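Local coordinates for E3 ubiquitin-protein ligase HERC2 (Homo sapiens, PDB 4L1M), which probably attaches ubiquitin to target proteins as a HECT-type E3 ligase, and folds here into a beta-propeller of the RCC1 type that probably binds partner proteins, at residues L66-N71 and R95-I100; Q87-L92 and E138-I143; D329-S334 and G359-H364; D315-S320 and V366-G371. All coordinates share one frame; numbering follows the deposited sequence.

In the fold
The chain is a seven-bladed beta-propeller of four-stranded antiparallel blades. All four contacts join neighbouring blades or the segments linking them. Contacts 1 and 2 lie at one boundary, between the blades spanning residues 55-88 and 97-142, and Ile97 touches Leu92 where they meet. Contacts 3 and 4 share the boundary leading to the closing blade, where Val332 packs on Ile368. Contact 4 is buried, its centre about 7 Å from the centre of the chain, with mostly small and aliphatic side chains and Asp315 at one end. Contact 1 is partly buried and largely aliphatic. Contact 2 is at the surface and centres on a proline. Contact 3, partly buried, pairs two carboxylates, with a histidine beside one.

Contact 1: residues L66-N71 and R95-I100; sequences LILSRN and RNIVKI
Asn71 and Asn96 meet at the outer end of the contact, where Asn96 OD1 stands 4.2 Å from Asn71 O. Both atoms are acceptors, so this is only an approach. The flat amide of Asn71 is turned the other way. Its ND2 lies 3.9 Å above one face of the Arg70 guanidinium, offset toward the rim, and its OD1 takes the backbone N-H of Arg73. The Arg70 guanidinium is tied by NH1 to Leu53 O.

Leu68 carries the apolar part. Its CG is anti to the backbone N (chi1 178°), which carries CG toward 97-100, and from there the methyls spread over its carbonyls. CD1 comes to 3.5 Å from Ile97 O and also touches Ile97 CG2 at 3.8 Å. CD2 lies 3.6 Å from Val98 O.

These are two blades of a propeller meeting face to face. Strand 64-69 is the second strand of its blade, and strand 97-101 is the innermost strand of the next. The short segments run nearly antiparallel, at 153°, with axes 7.7 Å apart, and they belong to different sheets. Val98 and Lys99 form a classic beta bulge opposite Leu112 in their own blade.

Ile100 fills the other end. CG1 sits between the backbone N and the carbonyl carbon (chi1 49°), and from there the chain reaches straight across. Its CD1 touches Leu68 CB at 3.7 Å and Leu66 CB at 4.0 Å. Gln57 and Ala59 of strand 55-60 also pack on Ile100. Val74 lies against both Leu68 and Ile97.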
loop_
_atom_site.group_PDB
_atom_site.type_symbol
_atom_site.label_atom_id
_atom_site.label_comp_id
_atom_site.label_asym_id
_atom_site.label_seq_id
_atom_site.Cartn_x
_atom_site.Cartn_y
_atom_site.Cartn_z
ATOM N N LEU A 66 -11.631 -0.335 2.764
ATOM C CA LEU A 66 -12.006 0.825 3.505
ATOM C C LEU A 66 -12.011 2.011 2.569
ATOM O O LEU A 66 -11.168 2.102 1.662
ATOM C CB LEU A 66 -10.986 1.095 4.606
ATOM C CG LEU A 66 -10.889 0.104 5.759
ATOM C CD1 LEU A 66 -9.953 0.658 6.797
ATOM C CD2 LEU A 66 -12.245 -0.170 6.401
ATOM N N ILE A 67 -12.947 2.928 2.795
ATOM C CA ILE A 67 -13.017 4.164 2.023
ATOM C C ILE A 67 -12.991 5.331 2.983
ATOM O O ILE A 67 -13.760 5.347 3.940
ATOM C CB ILE A 67 -14.319 4.241 1.225
ATOM C CG1 ILE A 67 -14.563 2.957 0.426
ATOM C CG2 ILE A 67 -14.298 5.417 0.291
ATOM C CD1 ILE A 67 -15.556 2.000 1.072
ATOM N N LEU A 68 -12.119 6.305 2.736
ATOM C CA LEU A 68 -12.074 7.523 3.541
ATOM C C LEU A 68 -12.808 8.620 2.781
ATOM O O LEU A 68 -12.514 8.837 1.603
ATOM C CB LEU A 68 -10.631 7.947 3.765
ATOM C CG LEU A 68 -10.427 9.238 4.565
ATOM C CD1 LEU A 68 -11.003 9.059 5.953
ATOM C CD2 LEU A 68 -8.955 9.641 4.635
ATOM N N SER A 69 -13.728 9.313 3.462
ATOM C CA SER A 69 -14.540 10.368 2.846
ATOM C C SER A 69 -13.951 11.735 3.102
ATOM O O SER A 69 -13.201 11.935 4.074
ATOM C CB SER A 69 -15.955 10.386 3.413
ATOM O OG SER A 69 -16.218 9.231 4.149
ATOM N N ARG A 70 -14.287 12.685 2.228
ATOM C CA ARG A 70 -13.849 14.084 2.347
ATOM C C ARG A 70 -14.066 14.620 3.779
ATOM O O ARG A 70 -13.222 15.361 4.307
ATOM C CB ARG A 70 -14.558 14.949 1.289
ATOM C CG ARG A 70 -15.912 15.504 1.661
ATOM C CD ARG A 70 -17.030 14.484 1.735
ATOM N NE ARG A 70 -18.223 15.133 2.311
ATOM C CZ ARG A 70 -19.385 14.528 2.557
ATOM N NH1 ARG A 70 -19.552 13.240 2.268
ATOM N NH2 ARG A 70 -20.402 15.232 3.086
ATOM N N ASN A 71 -15.176 14.209 4.405
ATOM C CA ASN A 71 -15.554 14.673 5.752
ATOM C C ASN A 71 -14.853 13.915 6.894
ATOM O O ASN A 71 -15.151 14.136 8.046
ATOM C CB ASN A 71 -17.101 14.647 5.940
ATOM C CG ASN A 71 -17.685 13.217 5.997
ATOM O OD1 ASN A 71 -16.977 12.215 5.803
ATOM N ND2 ASN A 71 -18.970 13.124 6.269
ATOM N N ARG A 95 -13.632 11.383 15.853
ATOM C CA ARG A 95 -12.447 12.031 15.274
ATOM C C ARG A 95 -12.508 12.255 13.749
ATOM O O ARG A 95 -13.338 11.686 13.052
ATOM C CB ARG A 95 -11.175 11.230 15.653
ATOM N N ASN A 96 -11.610 13.115 13.271
ATOM C CA ASN A 96 -11.480 13.443 11.867
ATOM C C ASN A 96 -10.320 12.644 11.259
ATOM O O ASN A 96 -9.141 12.989 11.437
ATOM C CB ASN A 96 -11.275 14.956 11.723
ATOM C CG ASN A 96 -10.892 15.381 10.300
ATOM O OD1 ASN A 96 -11.162 14.693 9.319
ATOM N ND2 ASN A 96 -10.251 16.540 10.196
ATOM N N ILE A 97 -10.652 11.577 10.535
ATOM C CA ILE A 97 -9.630 10.679 9.987
ATOM C C ILE A 97 -9.027 11.259 8.724
ATOM O O ILE A 97 -9.746 11.723 7.846
ATOM C CB ILE A 97 -10.214 9.293 9.669
ATOM C CG1 ILE A 97 -10.871 8.677 10.910
ATOM C CG2 ILE A 97 -9.141 8.368 9.142
ATOM C CD1 ILE A 97 -9.965 8.619 12.126
ATOM N N VAL A 98 -7.709 11.237 8.638
ATOM C CA VAL A 98 -7.012 11.747 7.466
ATOM C C VAL A 98 -6.214 10.692 6.710
ATOM O O VAL A 98 -5.763 10.958 5.598
ATOM C CB VAL A 98 -6.049 12.883 7.828
ATOM C CG1 VAL A 98 -6.812 14.040 8.460
ATOM C CG2 VAL A 98 -4.928 12.387 8.740
ATOM N N LYS A 99 -6.019 9.509 7.301
ATOM C CA LYS A 99 -5.392 8.405 6.576
ATOM C C LYS A 99 -5.944 7.083 7.025
ATOM O O LYS A 99 -6.366 6.929 8.170
ATOM C CB LYS A 99 -3.858 8.414 6.729
ATOM C CG LYS A 99 -3.187 9.526 5.962
ATOM C CD LYS A 99 -1.736 9.248 5.678
ATOM C CE LYS A 99 -1.058 10.531 5.194
ATOM N NZ LYS A 99 0.410 10.326 5.026
ATOM N N ILE A 100 -5.940 6.133 6.092
ATOM C CA ILE A 100 -6.288 4.771 6.375
ATOM C C ILE A 100 -5.255 3.854 5.760
ATOM O O ILE A 100 -4.551 4.217 4.848
ATOM C CB ILE A 100 -7.684 4.412 5.813
ATOM C CG1 ILE A 100 -7.809 4.849 4.347
ATOM C CG2 ILE A 100 -8.753 5.027 6.674
ATOM C CD1 ILE A 100 -9.139 4.508 3.691
#

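Contact 2: residues Q87-L92 and E138-I143; sequences QLVQGL and EEPKVI
Pro140 pushes its ring among Val89, Gln90 and Leu92. Val89 CG1 touches Pro140 CG at 3.6 Å, the two side chains crossing at a slant. Val89 CG1 is anti to the backbone N (chi1 177°), and this methyl is the one turned to the ring. Leu92 comes in at about a right angle to the proline, with its CD2 3.6 Å from Pro140 CB. The third neighbour is backbone: Gln90 O lies 3.4 Å from Pro140 CD. Gly91 lies nearest to the proline in backbone terms, with CA atoms 5.8 Å apart.

Glu139 lies beside this group. Its extended side chain brings OE2 to 3.7 Å from Gln90 CB and near Gln90 O. Both oxygens are acceptors, so the approach is van der Waals.

The two segments lie at the outer rim of adjacent propeller blades. Strand 87-88 is the outermost strand of one blade, and residues 89-92 start the crossing to the innermost strand of the next. Strand 140-142 is the outermost strand of that next blade; the chain turns a corner at 138-139 just before it.

Further out, Val89 shares a backbone hydrogen bond with Val74. Tyr119 touches Leu92, and Trp121 packs on Pro140. Lys141 is held to Ser120 by backbone hydrogen bonding.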
loop_
_atom_site.group_PDB
_atom_site.type_symbol
_atom_site.label_atom_id
_atom_site.label_comp_id
_atom_site.label_asym_id
_atom_site.label_seq_id
_atom_site.Cartn_x
_atom_site.Cartn_y
_atom_site.Cartn_z
ATOM N N GLN A 87 -20.707 0.723 4.574
ATOM C CA GLN A 87 -21.224 0.916 5.911
ATOM C C GLN A 87 -20.207 1.700 6.708
ATOM O O GLN A 87 -18.995 1.551 6.544
ATOM C CB GLN A 87 -21.509 -0.422 6.582
ATOM C CG GLN A 87 -22.543 -1.256 5.864
ATOM C CD GLN A 87 -23.906 -0.611 5.872
ATOM O OE1 GLN A 87 -24.551 -0.495 6.919
ATOM N NE2 GLN A 87 -24.367 -0.198 4.693
ATOM N N LEU A 88 -20.740 2.546 7.572
ATOM C CA LEU A 88 -19.947 3.412 8.394
ATOM C C LEU A 88 -19.204 2.541 9.393
ATOM O O LEU A 88 -19.805 1.676 10.002
ATOM C CB LEU A 88 -20.879 4.396 9.129
ATOM C CG LEU A 88 -20.204 5.532 9.908
ATOM C CD1 LEU A 88 -19.534 6.523 8.969
ATOM C CD2 LEU A 88 -21.226 6.246 10.788
ATOM N N VAL A 89 -17.903 2.767 9.538
ATOM C CA VAL A 89 -17.143 2.129 10.583
ATOM C C VAL A 89 -17.414 2.881 11.876
ATOM O O VAL A 89 -17.047 4.015 12.020
ATOM C CB VAL A 89 -15.638 2.111 10.257
ATOM C CG1 VAL A 89 -14.838 1.508 11.412
ATOM C CG2 VAL A 89 -15.395 1.318 8.970
ATOM N N GLN A 90 -18.089 2.231 12.809
ATOM C CA GLN A 90 -18.406 2.818 14.110
ATOM C C GLN A 90 -17.158 2.877 15.004
ATOM O O GLN A 90 -16.261 2.034 14.905
ATOM C CB GLN A 90 -19.508 1.980 14.784
ATOM C CG GLN A 90 -20.865 2.063 14.077
ATOM C CD GLN A 90 -21.518 3.434 14.199
ATOM O OE1 GLN A 90 -21.047 4.292 14.944
ATOM N NE2 GLN A 90 -22.603 3.650 13.458
ATOM N N GLY A 91 -17.106 3.863 15.884
ATOM C CA GLY A 91 -15.984 3.989 16.805
ATOM C C GLY A 91 -14.970 5.022 16.366
ATOM O O GLY A 91 -14.034 5.318 17.106
ATOM N N LEU A 92 -15.172 5.594 15.183
ATOM C CA LEU A 92 -14.345 6.712 14.708
ATOM C C LEU A 92 -15.090 8.041 14.636
ATOM O O LEU A 92 -14.467 9.086 14.390
ATOM C CB LEU A 92 -13.793 6.395 13.327
ATOM C CG LEU A 92 -12.976 5.113 13.225
ATOM C CD1 LEU A 92 -12.594 4.883 11.787
ATOM C CD2 LEU A 92 -11.734 5.158 14.096
ATOM N N GLU A 138 -13.340 -6.245 16.794
ATOM C CA GLU A 138 -14.362 -5.927 15.815
ATOM C C GLU A 138 -14.369 -4.413 15.485
ATOM O O GLU A 138 -14.646 -4.021 14.351
ATOM C CB GLU A 138 -15.745 -6.379 16.310
ATOM C CG GLU A 138 -15.909 -7.892 16.374
ATOM N N GLU A 139 -14.050 -3.569 16.467
ATOM C CA GLU A 139 -14.107 -2.122 16.268
ATOM C C GLU A 139 -12.811 -1.408 16.609
ATOM O O GLU A 139 -12.056 -1.858 17.476
ATOM C CB GLU A 139 -15.239 -1.531 17.076
ATOM C CG GLU A 139 -16.607 -1.888 16.523
ATOM C CD GLU A 139 -17.718 -1.306 17.395
ATOM O OE1 GLU A 139 -18.397 -2.055 18.139
ATOM O OE2 GLU A 139 -17.891 -0.076 17.371
ATOM N N PRO A 140 -12.546 -0.283 15.913
ATOM C CA PRO A 140 -11.341 0.511 16.107
ATOM C C PRO A 140 -11.060 0.833 17.567
ATOM O O PRO A 140 -11.965 1.151 18.326
ATOM C CB PRO A 140 -11.644 1.792 15.344
ATOM C CG PRO A 140 -12.563 1.378 14.261
ATOM C CD PRO A 140 -13.395 0.276 14.844
ATOM N N LYS A 141 -9.796 0.718 17.934
ATOM C CA LYS A 141 -9.320 1.038 19.248
ATOM C C LYS A 141 -8.046 1.863 19.134
ATOM O O LYS A 141 -7.168 1.562 18.322
ATOM C CB LYS A 141 -9.016 -0.251 20.018
ATOM C CG LYS A 141 -8.582 0.002 21.454
ATOM C CD LYS A 141 -8.378 -1.287 22.219
ATOM C CE LYS A 141 -8.020 -1.004 23.659
ATOM N NZ LYS A 141 -7.178 -2.108 24.187
ATOM N N VAL A 142 -7.935 2.876 19.981
ATOM C CA VAL A 142 -6.779 3.764 19.971
ATOM C C VAL A 142 -5.571 2.961 20.393
ATOM O O VAL A 142 -5.654 2.222 21.356
ATOM C CB VAL A 142 -6.926 4.940 20.977
ATOM C CG1 VAL A 142 -5.689 5.818 20.954
ATOM C CG2 VAL A 142 -8.131 5.783 20.637
ATOM N N ILE A 143 -4.467 3.115 19.673
ATOM C CA ILE A 143 -3.197 2.579 20.116
ATOM C C ILE A 143 -2.595 3.601 21.061
ATOM O O ILE A 143 -2.016 4.601 20.625
ATOM C CB ILE A 143 -2.225 2.326 18.963
ATOM C CG1 ILE A 143 -2.815 1.335 17.949
ATOM C CG2 ILE A 143 -0.906 1.808 19.509
ATOM C CD1 ILE A 143 -1.884 1.053 16.773
#

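Contact 3: residues D329-S334 and G359-H364; sequences DSEVHS and GLDTKH
This contact belongs to a propeller blade boundary, where the link to the closing blade folds back over the start of strand 332-335. Residues 359-364 are part of the link from the outermost strand 354-356 to the innermost strand 365-370. They make a type I beta turn from Leu360 to Lys363, whose closing backbone bond is weak.

Leu360 provides the apolar touch. Its CG is anti to the carbonyl carbon (chi1 -57°), and its CD1 meets Val332 CB at 3.8 Å. Leu324 and Leu326 of the neighbouring strand 322-327 lie against Val332. Ser330 meets the residue just after the turn, where its OG is 3.3 Å from His364 CA and makes a weak hydrogen bond to Ile365 O.

Between them, Asp361 OD1 sits 3.4 Å from Glu331 CG, against the aliphatic part of that side chain. The two carboxylates are turned 64° apart, and Glu331 OE1 is 4.1 Å from Asp361 OD1. The like charges may be eased by Lys311, which forms a salt bridge with Glu331 OE2. The same oxygen accepts a hydrogen bond from His333 NE2 at 3.0 Å, in the plane of the imidazole but from above the carboxylate plane.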
loop_
_atom_site.group_PDB
_atom_site.type_symbol
_atom_site.label_atom_id
_atom_site.label_comp_id
_atom_site.label_asym_id
_atom_site.label_seq_id
_atom_site.Cartn_x
_atom_site.Cartn_y
_atom_site.Cartn_z
ATOM N N ASP A 329 0.028 13.497 -16.324
ATOM C CA ASP A 329 -1.004 13.866 -17.303
ATOM C C ASP A 329 -2.239 12.955 -17.237
ATOM O O ASP A 329 -2.986 12.846 -18.201
ATOM C CB ASP A 329 -0.420 13.863 -18.732
ATOM C CG ASP A 329 -0.013 12.442 -19.220
ATOM O OD1 ASP A 329 0.834 11.769 -18.568
ATOM O OD2 ASP A 329 -0.538 12.017 -20.275
ATOM N N SER A 330 -2.426 12.279 -16.105
ATOM C CA SER A 330 -3.685 11.611 -15.775
ATOM C C SER A 330 -3.987 10.283 -16.522
ATOM O O SER A 330 -5.145 9.838 -16.547
ATOM C CB SER A 330 -4.847 12.605 -15.954
ATOM O OG SER A 330 -5.999 12.145 -15.271
ATOM N N GLU A 331 -2.983 9.672 -17.145
ATOM C CA GLU A 331 -3.161 8.343 -17.739
ATOM C C GLU A 331 -3.030 7.298 -16.646
ATOM O O GLU A 331 -2.241 7.468 -15.714
ATOM C CB GLU A 331 -2.101 8.048 -18.806
ATOM C CG GLU A 331 -2.151 8.902 -20.052
ATOM C CD GLU A 331 -1.050 8.572 -21.054
ATOM O OE1 GLU A 331 -1.224 8.845 -22.250
ATOM O OE2 GLU A 331 -0.004 8.041 -20.665
ATOM N N VAL A 332 -3.766 6.202 -16.779
ATOM C CA VAL A 332 -3.668 5.096 -15.827
ATOM C C VAL A 332 -3.180 3.835 -16.536
ATOM O O VAL A 332 -3.888 3.261 -17.361
ATOM C CB VAL A 332 -5.029 4.816 -15.160
ATOM C CG1 VAL A 332 -4.887 3.770 -14.067
ATOM C CG2 VAL A 332 -5.609 6.107 -14.591
ATOM N N HIS A 333 -1.967 3.403 -16.203
ATOM C CA HIS A 333 -1.332 2.216 -16.813
ATOM C C HIS A 333 -1.460 1.029 -15.874
ATOM O O HIS A 333 -1.503 1.191 -14.663
ATOM C CB HIS A 333 0.135 2.508 -17.052
ATOM C CG HIS A 333 0.374 3.567 -18.086
ATOM N ND1 HIS A 333 1.029 3.307 -19.272
ATOM C CD2 HIS A 333 0.046 4.884 -18.119
ATOM C CE1 HIS A 333 1.086 4.411 -19.993
ATOM N NE2 HIS A 333 0.494 5.384 -19.320
ATOM N N SER A 334 -1.513 -0.168 -16.424
ATOM C CA SER A 334 -1.511 -1.363 -15.581
ATOM C C SER A 334 -0.691 -2.481 -16.210
ATOM O O SER A 334 -0.417 -2.464 -17.399
ATOM C CB SER A 334 -2.932 -1.852 -15.347
ATOM O OG SER A 334 -3.433 -2.526 -16.491
ATOM N N GLY A 359 -10.319 4.672 -22.044
ATOM C CA GLY A 359 -11.461 5.267 -21.378
ATOM C C GLY A 359 -11.128 6.267 -20.277
ATOM O O GLY A 359 -11.935 7.158 -20.000
ATOM N N LEU A 360 -9.948 6.141 -19.660
ATOM C CA LEU A 360 -9.618 6.848 -18.409
ATOM C C LEU A 360 -8.834 8.167 -18.546
ATOM O O LEU A 360 -8.797 8.979 -17.595
ATOM C CB LEU A 360 -8.815 5.917 -17.522
ATOM C CG LEU A 360 -9.462 4.583 -17.159
ATOM C CD1 LEU A 360 -8.610 3.844 -16.129
ATOM C CD2 LEU A 360 -10.880 4.778 -16.629
ATOM N N ASP A 361 -8.206 8.366 -19.707
ATOM C CA ASP A 361 -7.406 9.578 -19.985
ATOM C C ASP A 361 -8.201 10.876 -19.780
ATOM O O ASP A 361 -7.641 11.897 -19.403
ATOM C CB ASP A 361 -6.845 9.541 -21.425
ATOM C CG ASP A 361 -6.243 8.184 -21.786
ATOM O OD1 ASP A 361 -5.132 7.848 -21.301
ATOM O OD2 ASP A 361 -6.902 7.442 -22.551
ATOM N N THR A 362 -9.510 10.822 -20.010
ATOM C CA THR A 362 -10.351 12.020 -20.032
ATOM C C THR A 362 -11.092 12.348 -18.716
ATOM O O THR A 362 -11.904 13.276 -18.682
ATOM C CB THR A 362 -11.408 11.825 -21.104
ATOM O OG1 THR A 362 -12.187 10.673 -20.764
ATOM C CG2 THR A 362 -10.743 11.606 -22.457
ATOM N N LYS A 363 -10.817 11.594 -17.648
ATOM C CA LYS A 363 -11.590 11.679 -16.381
ATOM C C LYS A 363 -10.869 12.387 -15.235
ATOM O O LYS A 363 -11.392 12.464 -14.135
ATOM C CB LYS A 363 -11.960 10.273 -15.916
ATOM C CG LYS A 363 -12.956 9.564 -16.810
ATOM C CD LYS A 363 -13.153 8.124 -16.354
ATOM C CE LYS A 363 -14.059 7.339 -17.292
ATOM N NZ LYS A 363 -15.484 7.723 -17.172
ATOM N N HIS A 364 -9.658 12.884 -15.491
ATOM C CA HIS A 364 -8.862 13.569 -14.476
ATOM C C HIS A 364 -8.781 12.711 -13.224
ATOM O O HIS A 364 -9.229 13.116 -12.157
ATOM C CB HIS A 364 -9.455 14.955 -14.163
ATOM C CG HIS A 364 -9.716 15.788 -15.384
ATOM N ND1 HIS A 364 -8.717 16.462 -16.066
ATOM C CD2 HIS A 364 -10.862 16.026 -16.068
ATOM C CE1 HIS A 364 -9.240 17.086 -17.107
ATOM N NE2 HIS A 364 -10.540 16.839 -17.131
#

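Contact 4: residues D315-S320 and V366-G371; sequences DVAAGS and VGIACG
This is a buried packing contact between the innermost strands of two adjacent blades, near the centre of the chain. Strands 315-318 and 366-370 run nearly parallel, 19° apart, with their axes 5.7 Å from each other. They belong to different sheets, and side chains and glycine backbone hold them together.

Ile368 and Asp315 run side by side, pointing opposite ways. Asp315 OD2 lies 3.8 Å from Ile368 CG1, while its OD1 forms a salt bridge with Arg265 NH2 of the preceding blade. With chi1 at 46°, Ile368 directs its CG1 branch across the gap. CD1 lies against the 315-317 backbone and reaches 4.0 Å from Ala317 CB. Leu324 and Leu326 pack on the same isoleucine.

Ala317 is touched on its methyl by Cys370 too, whose SG is 3.9 Å from Ala317 CB. Cys370 CB comes 3.4 Å from Gly319 N. The backbones draw close here: the CA atoms of Gly319 and Cys370 are 4.6 Å apart. Gly319 CA also makes a CA-H...O contact with Gly371 O, at 3.5 Å. Next to it, Ser320 OG is hydrogen-bonded to Asp105 OD1.

Strand 366-370 lies next to strand 374-379, which in turn pairs with the N-terminal strand 27-31. The contact thus joins the closing blade, made of strands from both ends of the chain, to the blade before it: the Velcro closure of RCC1-like beta-propellers.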
loop_
_atom_site.group_PDB
_atom_site.type_symbol
_atom_site.label_atom_id
_atom_site.label_comp_id
_atom_site.label_asym_id
_atom_site.label_seq_id
_atom_site.Cartn_x
_atom_site.Cartn_y
_atom_site.Cartn_z
ATOM N N ASP A 315 2.072 8.169 -9.021
ATOM C CA ASP A 315 1.758 7.157 -8.012
ATOM C C ASP A 315 1.686 5.763 -8.638
ATOM O O ASP A 315 1.403 5.602 -9.830
ATOM C CB ASP A 315 0.423 7.472 -7.290
ATOM C CG ASP A 315 0.166 6.560 -6.048
ATOM O OD1 ASP A 315 1.109 6.037 -5.424
ATOM O OD2 ASP A 315 -0.999 6.359 -5.702
ATOM N N VAL A 316 1.976 4.769 -7.820
ATOM C CA VAL A 316 1.869 3.373 -8.197
ATOM C C VAL A 316 1.113 2.670 -7.097
ATOM O O VAL A 316 1.341 2.929 -5.939
ATOM C CB VAL A 316 3.260 2.696 -8.323
ATOM C CG1 VAL A 316 3.103 1.184 -8.459
ATOM C CG2 VAL A 316 4.018 3.255 -9.514
ATOM N N ALA A 317 0.215 1.771 -7.479
ATOM C CA ALA A 317 -0.564 0.986 -6.517
ATOM C C ALA A 317 -0.333 -0.481 -6.856
ATOM O O ALA A 317 -0.577 -0.904 -7.973
ATOM C CB ALA A 317 -2.020 1.346 -6.611
ATOM N N ALA A 318 0.189 -1.224 -5.893
ATOM C CA ALA A 318 0.540 -2.620 -6.086
ATOM C C ALA A 318 -0.476 -3.473 -5.383
ATOM O O ALA A 318 -0.603 -3.383 -4.193
ATOM C CB ALA A 318 1.923 -2.893 -5.518
ATOM N N GLY A 319 -1.223 -4.274 -6.137
ATOM C CA GLY A 319 -2.090 -5.299 -5.578
ATOM C C GLY A 319 -1.225 -6.499 -5.274
ATOM O O GLY A 319 -0.017 -6.364 -5.184
ATOM N N SER A 320 -1.814 -7.677 -5.121
ATOM C CA SER A 320 -1.018 -8.885 -4.846
ATOM C C SER A 320 -0.097 -9.217 -6.014
ATOM O O SER A 320 1.123 -9.294 -5.844
ATOM C CB SER A 320 -1.926 -10.055 -4.564
ATOM O OG SER A 320 -2.686 -9.776 -3.411
ATOM N N VAL A 366 -7.147 11.133 -10.045
ATOM C CA VAL A 366 -6.164 11.594 -9.073
ATOM C C VAL A 366 -5.773 10.524 -8.082
ATOM O O VAL A 366 -4.777 10.678 -7.384
ATOM C CB VAL A 366 -6.660 12.849 -8.309
ATOM C CG1 VAL A 366 -7.020 13.954 -9.294
ATOM C CG2 VAL A 366 -7.864 12.537 -7.413
ATOM N N GLY A 367 -6.529 9.435 -8.010
ATOM C CA GLY A 367 -6.190 8.359 -7.076
ATOM C C GLY A 367 -6.383 6.990 -7.672
ATOM O O GLY A 367 -7.253 6.785 -8.528
ATOM N N ILE A 368 -5.547 6.056 -7.233
ATOM C CA ILE A 368 -5.659 4.657 -7.643
ATOM C C ILE A 368 -5.452 3.754 -6.454
ATOM O O ILE A 368 -4.819 4.145 -5.489
ATOM C CB ILE A 368 -4.632 4.309 -8.724
ATOM C CG1 ILE A 368 -3.245 4.852 -8.332
ATOM C CG2 ILE A 368 -5.091 4.872 -10.064
ATOM C CD1 ILE A 368 -2.117 4.379 -9.230
ATOM N N ALA A 369 -5.966 2.537 -6.526
ATOM C CA ALA A 369 -5.791 1.563 -5.439
ATOM C C ALA A 369 -6.016 0.158 -5.957
ATOM O O ALA A 369 -6.836 -0.020 -6.849
ATOM C CB ALA A 369 -6.757 1.856 -4.312
ATOM N N CYS A 370 -5.307 -0.835 -5.390
ATOM C CA CYS A 370 -5.476 -2.253 -5.792
ATOM C C CYS A 370 -5.742 -3.194 -4.628
ATOM O O CYS A 370 -5.074 -3.138 -3.627
ATOM C CB CYS A 370 -4.226 -2.753 -6.509
ATOM S SG CYS A 370 -3.819 -1.825 -7.993
ATOM N N GLY A 371 -6.712 -4.079 -4.797
ATOM C CA GLY A 371 -6.904 -5.217 -3.907
ATOM C C GLY A 371 -6.202 -6.432 -4.496
ATOM O O GLY A 371 -5.391 -6.309 -5.430
#